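Local atomic coordinates of Non-fluorescent flavoprotein (Photobacterium phosphoreum, PDB entry 1FVP), a protein that binds two myristylated flavin mononucleotides per subunit as a homodimer related to bacterial luciferase, and may have alkanal monooxygenase activity. Residues G175-C180 / N218-K223; V11-K16 / D49-K54. All blocks are in the same frame, centred on the assembly; numbering follows the deposited sequence.

From the N terminus, strand 6-11 runs into the loop holding 11-16; helix 23-38 then carries the chain back to strand 42-48, whose following loop returns in 49-54 to close contact 2. Its loop is complete long before contact 1 opens at 175-180, so the two follow in series, neither nested nor crossed. Contact 1 closes a second loop, made of helix 178-190, strand 195-199 and part of helix 207-227. The beta sheet links the two regions, since strand 6-11 lies parallel to both 42-48 and 195-199. The contacts sit on opposite sides of the chain's centre, their own centres 29 Å and nearest atoms about 17 Å apart, each beside its own copy of the flavin derivative.

Contact 1: G175-C180 / N218-K223; sequences GSYKDC and NNQVIK. With FMA (6-(3-tetradecanoic acid) flavine mononucleotide), chain D.
Gln220 reaches out from helix 207-227 to meet Tyr177, with the fatty-acid arm of the flavin derivative beside both. Along 218-223, Asn218 comes first and turns away from this meeting, packing on Thr39 and Ser40. Gln220 then makes the contact. Its CG stands anti to the backbone N (chi1 -161°) and the chain continues extended, which carries the amide well clear of the helix. Gln220 NE2 lies 2.6 Å from O1' of the ligand carboxylate, while Gln220 OE1 lies 3.3 Å from Tyr177 OH. A glutamine suits this place because its long, neutral side chain can bring an amide nitrogen to a carboxylate. The two side chains pass one another pointing opposite ways, their amide and ring planes 35° apart. Tyr177 is equally two-sided: its hydroxyl end faces Gln220, while CD1 sits 3.7 Å from the terminal C15 of the acyl chain. Cys180 extends that apolar wall, CB lying 3.7 Å from C14. One residue past Gln220, Val221 packs on Ile41. The contact thus spans the start of helix 178-190, just after strand 174-175, and the later part of helix 207-227, whose Asp216 and Leu217 also touch Tyr177.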
loop_
_atom_site.group_PDB
_atom_site.type_symbol
_atom_site.label_atom_id
_atom_site.label_comp_id
_atom_site.label_asym_id
_atom_site.label_seq_id
_atom_site.Cartn_x
_atom_site.Cartn_y
_atom_site.Cartn_z
ATOM N N GLY A 175 -16.628 -20.658 9.427
ATOM C CA GLY A 175 -17.806 -21.525 9.453
ATOM C C GLY A 175 -18.508 -21.511 8.096
ATOM O O GLY A 175 -17.896 -21.102 7.094
ATOM N N SER A 176 -19.752 -21.940 8.069
ATOM C CA SER A 176 -20.567 -21.967 6.848
ATOM C C SER A 176 -20.711 -20.561 6.281
ATOM O O SER A 176 -20.206 -19.614 6.893
ATOM C CB SER A 176 -21.972 -22.452 7.174
ATOM O OG SER A 176 -22.791 -21.410 7.695
ATOM N N TYR A 177 -21.444 -20.427 5.195
ATOM C CA TYR A 177 -21.634 -19.073 4.610
ATOM C C TYR A 177 -22.485 -18.204 5.523
ATOM O O TYR A 177 -21.941 -17.313 6.194
ATOM C CB TYR A 177 -22.126 -19.119 3.185
ATOM C CG TYR A 177 -22.152 -17.876 2.338
ATOM C CD1 TYR A 177 -20.991 -17.251 1.871
ATOM C CD2 TYR A 177 -23.380 -17.344 1.926
ATOM C CE1 TYR A 177 -21.047 -16.119 1.056
ATOM C CE2 TYR A 177 -23.456 -16.222 1.109
ATOM C CZ TYR A 177 -22.288 -15.609 0.684
ATOM O OH TYR A 177 -22.419 -14.507 -0.113
ATOM N N LYS A 178 -23.768 -18.414 5.586
ATOM C CA LYS A 178 -24.718 -17.655 6.396
ATOM C C LYS A 178 -24.252 -17.235 7.772
ATOM O O LYS A 178 -24.593 -16.113 8.202
ATOM C CB LYS A 178 -26.058 -18.405 6.517
ATOM C CG LYS A 178 -26.559 -18.973 5.172
ATOM C CD LYS A 178 -26.423 -17.961 4.038
ATOM C CE LYS A 178 -26.715 -18.549 2.675
ATOM N NZ LYS A 178 -28.165 -18.859 2.562
ATOM N N ASP A 179 -23.503 -18.059 8.467
ATOM C CA ASP A 179 -23.027 -17.750 9.835
ATOM C C ASP A 179 -21.797 -16.862 9.753
ATOM O O ASP A 179 -21.407 -16.288 10.762
ATOM C CB ASP A 179 -22.862 -19.011 10.664
ATOM C CG ASP A 179 -22.652 -18.841 12.146
ATOM O OD1 ASP A 179 -22.224 -17.799 12.684
ATOM O OD2 ASP A 179 -22.935 -19.854 12.849
ATOM N N CYS A 180 -21.214 -16.779 8.583
ATOM C CA CYS A 180 -20.040 -15.941 8.300
ATOM C C CYS A 180 -20.547 -14.519 8.033
ATOM O O CYS A 180 -20.018 -13.545 8.586
ATOM C CB CYS A 180 -19.212 -16.476 7.143
ATOM S SG CYS A 180 -17.982 -17.648 7.766
ATOM N N ASN A 218 -19.792 -11.277 -4.077
ATOM C CA ASN A 218 -19.617 -10.203 -5.059
ATOM C C ASN A 218 -21.039 -9.910 -5.562
ATOM O O ASN A 218 -21.576 -8.819 -5.506
ATOM C CB ASN A 218 -18.723 -10.691 -6.187
ATOM C CG ASN A 218 -18.841 -9.806 -7.419
ATOM O OD1 ASN A 218 -19.799 -9.926 -8.196
ATOM N ND2 ASN A 218 -17.851 -8.932 -7.575
ATOM N N ASN A 219 -21.597 -10.999 -6.038
ATOM C CA ASN A 219 -22.944 -11.124 -6.611
ATOM C C ASN A 219 -24.015 -10.819 -5.563
ATOM O O ASN A 219 -25.213 -10.683 -5.849
ATOM C CB ASN A 219 -23.013 -12.490 -7.292
ATOM C CG ASN A 219 -22.106 -12.553 -8.510
ATOM O OD1 ASN A 219 -22.555 -12.962 -9.603
ATOM N ND2 ASN A 219 -20.847 -12.157 -8.364
ATOM N N GLN A 220 -23.527 -10.692 -4.341
ATOM C CA GLN A 220 -24.328 -10.373 -3.173
ATOM C C GLN A 220 -24.290 -8.849 -2.975
ATOM O O GLN A 220 -25.361 -8.220 -3.041
ATOM C CB GLN A 220 -23.918 -11.028 -1.859
ATOM C CG GLN A 220 -25.076 -10.971 -0.877
ATOM C CD GLN A 220 -24.708 -11.452 0.494
ATOM O OE1 GLN A 220 -23.548 -11.582 0.866
ATOM N NE2 GLN A 220 -25.758 -11.714 1.269
ATOM N N VAL A 221 -23.110 -8.313 -2.741
ATOM C CA VAL A 221 -22.988 -6.853 -2.540
ATOM C C VAL A 221 -23.479 -6.140 -3.794
ATOM O O VAL A 221 -24.395 -5.300 -3.734
ATOM C CB VAL A 221 -21.559 -6.487 -2.141
ATOM C CG1 VAL A 221 -21.379 -4.986 -1.980
ATOM C CG2 VAL A 221 -21.138 -7.227 -0.891
ATOM N N ILE A 222 -22.910 -6.490 -4.929
ATOM C CA ILE A 222 -23.288 -5.887 -6.206
ATOM C C ILE A 222 -24.803 -5.753 -6.269
ATOM O O ILE A 222 -25.281 -4.844 -6.962
ATOM C CB ILE A 222 -22.682 -6.642 -7.429
ATOM C CG1 ILE A 222 -22.606 -5.665 -8.625
ATOM C CG2 ILE A 222 -23.466 -7.917 -7.824
ATOM C CD1 ILE A 222 -21.614 -4.478 -8.441
ATOM N N LYS A 223 -25.514 -6.616 -5.573
ATOM C CA LYS A 223 -26.976 -6.623 -5.518
ATOM C C LYS A 223 -27.515 -5.724 -4.410
ATOM O O LYS A 223 -28.241 -4.765 -4.713
ATOM C CB LYS A 223 -27.557 -8.017 -5.343
ATOM C CG LYS A 223 -28.839 -8.232 -6.158
ATOM C CD LYS A 223 -29.221 -9.696 -6.144
ATOM C CE LYS A 223 -28.106 -10.649 -6.513
ATOM N NZ LYS A 223 -27.947 -10.861 -7.974
HETATM N N1 FMA D . -25.959 -2.170 7.164
HETATM C C2 FMA D . -25.471 -1.204 6.384
HETATM O O2 FMA D . -25.486 -0.044 6.556
HETATM N N3 FMA D . -24.813 -1.568 5.136
HETATM C C4 FMA D . -24.697 -2.858 4.763
HETATM O O4 FMA D . -24.148 -3.111 3.712
HETATM C C4A FMA D . -25.233 -3.876 5.611
HETATM N N5 FMA D . -25.177 -5.156 5.343
HETATM C C5A FMA D . -25.662 -6.156 6.096
HETATM C C6 FMA D . -25.553 -7.494 5.729
HETATM C C7 FMA D . -26.082 -8.443 6.568
HETATM C C7M FMA D . -26.015 -9.982 6.269
HETATM C C8 FMA D . -26.744 -8.082 7.800
HETATM C C8M FMA D . -27.337 -9.079 8.742
HETATM C C9 FMA D . -26.837 -6.747 8.129
HETATM C C9A FMA D . -26.323 -5.757 7.344
HETATM N N10 FMA D . -26.377 -4.398 7.624
HETATM C C10 FMA D . -25.895 -3.417 6.862
HETATM C C1B FMA D . -27.050 -3.927 8.915
HETATM C C2B FMA D . -26.491 -2.556 9.492
HETATM O O2B FMA D . -26.222 -2.912 10.836
HETATM C C3B FMA D . -27.543 -1.481 9.339
HETATM O "O3'" FMA D . -28.460 -1.806 8.344
HETATM C C4B FMA D . -27.012 -0.068 9.073
HETATM O "O4'" FMA D . -26.098 0.356 10.147
HETATM C C5B FMA D . -28.183 0.952 9.015
HETATM O "O5'" FMA D . -27.886 2.004 10.113
HETATM P P FMA D . -28.849 2.531 11.249
HETATM O O1P FMA D . -29.901 3.302 10.377
HETATM O O2P FMA D . -29.418 1.379 11.919
HETATM O O3P FMA D . -28.087 3.242 12.156
HETATM C "C1'" FMA D . -25.650 -8.306 2.154
HETATM O "O1'" FMA D . -25.969 -9.473 2.600
HETATM O "O2'" FMA D . -25.983 -7.992 1.007
HETATM C "C2'" FMA D . -25.570 -7.279 3.235
HETATM C "C3'" FMA D . -24.843 -7.808 4.479
HETATM C "C4'" FMA D . -23.410 -7.377 4.400
HETATM C "C5'" FMA D . -22.371 -8.305 3.818
HETATM C "C6'" FMA D . -21.103 -8.373 4.634
HETATM C "C7'" FMA D . -19.884 -8.731 3.795
HETATM C "C8'" FMA D . -19.190 -9.979 4.144
HETATM C "C9'" FMA D . -18.028 -9.950 5.123
HETATM C C11 FMA D . -17.663 -11.300 5.659
HETATM C C12 FMA D . -17.690 -12.528 4.826
HETATM C C13 FMA D . -17.198 -13.820 5.387
HETATM C C14 FMA D . -17.199 -15.006 4.476
HETATM C C15 FMA D . -18.435 -15.161 3.635
#

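Contact 2: V11-K16 / D49-K54; sequences VNFYNK and DHYLVK. With FMA (6-(3-tetradecanoic acid) flavine mononucleotide), chain E.
Tyr51 and the Asn12-Phe13 pair join two loops that follow parallel strands 6-11 and 42-48 of one beta-alpha-beta unit, connected through helix 23-38, a topology consistent with the beta/alpha-barrel relatives in the luciferase family. Tyr51 OH donates to Asn12 O at 2.7 Å, with a C=O...donor angle of 165°. Beside this bond, Phe13 presents CD2 and CE2 to one face of the Tyr51 ring; the centroids are 4.8 Å apart and the planes 40° apart, an oblique pairing. Tyrosine fits because it offers a broad apolar face and a hydroxyl at its far end, and phenylalanine supplies the hydrocarbon partner. A type I turn from Asp49 to Leu52 presents Tyr51, whose CG lies between its backbone N and carbonyl carbon (chi1 56°); this rotation brings the ring across Phe13, with Asp49 O over the other face. Farther out, Cys155 of helix 138-155 touches both rings. The second subunit completes the surroundings: Asn12 ND2 bonds to its Ala63 O, and Tyr14 OH to its Lys61 O, so 11-16 forms part of the dimer interface. Tyr14 lays one ring face over the flavin, offset toward the rim, with CE1 3.6 Å from C4A.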
loop_
_atom_site.group_PDB
_atom_site.type_symbol
_atom_site.label_atom_id
_atom_site.label_comp_id
_atom_site.label_asym_id
_atom_site.label_seq_id
_atom_site.Cartn_x
_atom_site.Cartn_y
_atom_site.Cartn_z
ATOM N N VAL A 11 -1.177 -11.794 4.001
ATOM C CA VAL A 11 -0.054 -11.524 4.935
ATOM C C VAL A 11 1.144 -11.660 4.002
ATOM O O VAL A 11 0.936 -11.891 2.794
ATOM C CB VAL A 11 -0.110 -12.386 6.169
ATOM C CG1 VAL A 11 -1.420 -12.221 6.945
ATOM C CG2 VAL A 11 0.133 -13.841 5.832
ATOM N N ASN A 12 2.334 -11.509 4.481
ATOM C CA ASN A 12 3.547 -11.619 3.641
ATOM C C ASN A 12 4.478 -12.441 4.536
ATOM O O ASN A 12 5.127 -11.914 5.453
ATOM C CB ASN A 12 4.047 -10.272 3.210
ATOM C CG ASN A 12 5.375 -10.229 2.488
ATOM O OD1 ASN A 12 5.849 -11.221 1.903
ATOM N ND2 ASN A 12 6.005 -9.046 2.518
ATOM N N PHE A 13 4.434 -13.722 4.211
ATOM C CA PHE A 13 5.261 -14.658 5.003
ATOM C C PHE A 13 5.658 -15.897 4.229
ATOM O O PHE A 13 5.030 -16.257 3.212
ATOM C CB PHE A 13 4.426 -14.960 6.250
ATOM C CG PHE A 13 5.318 -15.034 7.449
ATOM C CD1 PHE A 13 6.186 -16.117 7.584
ATOM C CD2 PHE A 13 5.280 -14.026 8.403
ATOM C CE1 PHE A 13 7.032 -16.206 8.677
ATOM C CE2 PHE A 13 6.115 -14.098 9.518
ATOM C CZ PHE A 13 6.991 -15.190 9.638
ATOM N N TYR A 14 6.703 -16.544 4.739
ATOM C CA TYR A 14 7.222 -17.773 4.107
ATOM C C TYR A 14 6.565 -18.999 4.736
ATOM O O TYR A 14 6.493 -19.217 5.949
ATOM C CB TYR A 14 8.746 -17.797 4.062
ATOM C CG TYR A 14 9.371 -16.679 3.243
ATOM C CD1 TYR A 14 8.826 -16.283 2.009
ATOM C CD2 TYR A 14 10.524 -16.036 3.694
ATOM C CE1 TYR A 14 9.413 -15.270 1.260
ATOM C CE2 TYR A 14 11.116 -15.025 2.949
ATOM C CZ TYR A 14 10.562 -14.642 1.740
ATOM O OH TYR A 14 11.171 -13.634 1.044
ATOM N N ASN A 15 6.062 -19.771 3.793
ATOM C CA ASN A 15 5.337 -21.021 3.922
ATOM C C ASN A 15 4.314 -20.926 5.058
ATOM O O ASN A 15 4.519 -21.380 6.187
ATOM C CB ASN A 15 6.204 -22.273 3.989
ATOM C CG ASN A 15 7.081 -22.322 5.226
ATOM O OD1 ASN A 15 8.140 -21.677 5.240
ATOM N ND2 ASN A 15 6.635 -23.043 6.252
ATOM N N LYS A 16 3.206 -20.311 4.665
ATOM C CA LYS A 16 2.075 -20.152 5.606
ATOM C C LYS A 16 1.478 -21.564 5.709
ATOM O O LYS A 16 1.743 -22.397 4.809
ATOM C CB LYS A 16 1.030 -19.180 5.112
ATOM C CG LYS A 16 1.357 -17.696 5.174
ATOM C CD LYS A 16 0.970 -17.015 6.466
ATOM C CE LYS A 16 1.777 -17.366 7.674
ATOM N NZ LYS A 16 3.234 -17.251 7.524
ATOM N N ASP A 49 2.173 -7.145 7.202
ATOM C CA ASP A 49 3.579 -7.578 7.370
ATOM C C ASP A 49 4.120 -6.868 8.612
ATOM O O ASP A 49 5.313 -6.845 8.850
ATOM C CB ASP A 49 4.394 -7.336 6.134
ATOM C CG ASP A 49 5.135 -6.024 6.029
ATOM O OD1 ASP A 49 6.230 -5.930 6.603
ATOM O OD2 ASP A 49 4.597 -5.126 5.351
ATOM N N HIS A 50 3.168 -6.359 9.340
ATOM C CA HIS A 50 3.295 -5.582 10.564
ATOM C C HIS A 50 4.093 -6.190 11.692
ATOM O O HIS A 50 4.573 -5.425 12.572
ATOM C CB HIS A 50 1.889 -5.098 11.060
ATOM C CG HIS A 50 1.158 -4.474 9.895
ATOM N ND1 HIS A 50 0.291 -5.155 9.085
ATOM C CD2 HIS A 50 1.223 -3.214 9.394
ATOM C CE1 HIS A 50 -0.171 -4.326 8.155
ATOM N NE2 HIS A 50 0.379 -3.143 8.306
ATOM N N TYR A 51 4.291 -7.490 11.678
ATOM C CA TYR A 51 5.047 -8.206 12.712
ATOM C C TYR A 51 6.497 -7.758 12.806
ATOM O O TYR A 51 7.243 -8.251 13.670
ATOM C CB TYR A 51 4.987 -9.730 12.442
ATOM C CG TYR A 51 5.468 -10.144 11.070
ATOM C CD1 TYR A 51 4.645 -10.094 9.950
ATOM C CD2 TYR A 51 6.775 -10.591 10.896
ATOM C CE1 TYR A 51 5.134 -10.473 8.707
ATOM C CE2 TYR A 51 7.274 -10.976 9.658
ATOM C CZ TYR A 51 6.446 -10.916 8.555
ATOM O OH TYR A 51 6.941 -11.318 7.342
ATOM N N LEU A 52 6.874 -6.859 11.929
ATOM C CA LEU A 52 8.214 -6.295 11.799
ATOM C C LEU A 52 8.501 -5.049 12.629
ATOM O O LEU A 52 7.620 -4.198 12.825
ATOM C CB LEU A 52 8.396 -6.007 10.297
ATOM C CG LEU A 52 9.363 -6.840 9.495
ATOM C CD1 LEU A 52 9.291 -8.315 9.856
ATOM C CD2 LEU A 52 9.022 -6.624 8.018
ATOM N N VAL A 53 9.749 -4.969 13.059
ATOM C CA VAL A 53 10.256 -3.852 13.859
ATOM C C VAL A 53 10.763 -2.758 12.915
ATOM O O VAL A 53 11.850 -2.840 12.337
ATOM C CB VAL A 53 11.275 -4.296 14.903
ATOM C CG1 VAL A 53 10.696 -4.302 16.319
ATOM C CG2 VAL A 53 11.867 -5.666 14.612
ATOM N N LYS A 54 9.907 -1.757 12.817
ATOM C CA LYS A 54 10.118 -0.573 11.975
ATOM C C LYS A 54 10.626 0.630 12.763
ATOM O O LYS A 54 9.863 1.515 13.188
ATOM C CB LYS A 54 8.826 -0.244 11.208
ATOM C CG LYS A 54 8.310 -1.439 10.390
ATOM C CD LYS A 54 6.941 -1.206 9.767
ATOM C CE LYS A 54 6.005 -2.396 9.865
ATOM N NZ LYS A 54 5.331 -2.486 11.197
HETATM N N1 FMA E . 13.416 -15.643 -0.300
HETATM C C2 FMA E . 13.671 -16.767 0.375
HETATM O O2 FMA E . 14.523 -17.016 1.144
HETATM N N3 FMA E . 12.781 -17.895 0.165
HETATM C C4 FMA E . 11.727 -17.816 -0.681
HETATM O O4 FMA E . 11.042 -18.818 -0.785
HETATM C C4A FMA E . 11.480 -16.599 -1.395
HETATM N N5 FMA E . 10.498 -16.394 -2.246
HETATM C C5A FMA E . 10.219 -15.275 -2.932
HETATM C C6 FMA E . 9.159 -15.167 -3.823
HETATM C C7 FMA E . 8.961 -13.966 -4.468
HETATM C C7M FMA E . 7.794 -13.721 -5.488
HETATM C C8 FMA E . 9.835 -12.841 -4.260
HETATM C C8M FMA E . 9.652 -11.529 -4.945
HETATM C C9 FMA E . 10.880 -12.989 -3.376
HETATM C C9A FMA E . 11.126 -14.151 -2.706
HETATM N N10 FMA E . 12.158 -14.372 -1.811
HETATM C C10 FMA E . 12.436 -15.484 -1.123
HETATM C C1B FMA E . 13.147 -13.233 -1.537
HETATM C C2B FMA E . 14.088 -12.964 -2.790
HETATM O O2B FMA E . 14.282 -14.175 -3.467
HETATM C C3B FMA E . 15.383 -12.440 -2.197
HETATM O "O3'" FMA E . 15.825 -13.247 -1.183
HETATM C C4B FMA E . 15.230 -10.976 -1.778
HETATM O "O4'" FMA E . 13.870 -10.518 -2.134
HETATM C C5B FMA E . 16.277 -10.173 -2.586
HETATM O "O5'" FMA E . 16.122 -8.726 -2.088
HETATM P P FMA E . 17.320 -7.785 -1.677
HETATM O O1P FMA E . 18.535 -8.634 -2.199
HETATM O O2P FMA E . 17.143 -6.626 -2.529
HETATM O O3P FMA E . 17.160 -7.465 -0.357
HETATM C "C1'" FMA E . 9.268 -18.377 -5.307
HETATM O "O1'" FMA E . 8.253 -18.372 -6.101
HETATM O "O2'" FMA E . 10.137 -19.275 -5.396
HETATM C "C2'" FMA E . 9.016 -17.660 -4.033
HETATM C "C3'" FMA E . 8.296 -16.328 -4.046
HETATM C "C4'" FMA E . 6.919 -16.361 -3.498
HETATM C "C5'" FMA E . 6.153 -15.091 -3.213
HETATM C "C6'" FMA E . 5.251 -15.090 -2.031
HETATM C "C7'" FMA E . 5.787 -15.686 -0.740
HETATM C "C8'" FMA E . 4.794 -15.886 0.330
HETATM C "C9'" FMA E . 3.877 -14.723 0.736
HETATM C C11 FMA E . 2.566 -14.767 -0.005
HETATM C C12 FMA E . 2.335 -13.830 -1.137
HETATM C C13 FMA E . 1.838 -12.452 -0.896
HETATM C C14 FMA E . 0.446 -12.111 -1.333
HETATM C C15 FMA E . 0.311 -11.233 -2.539
#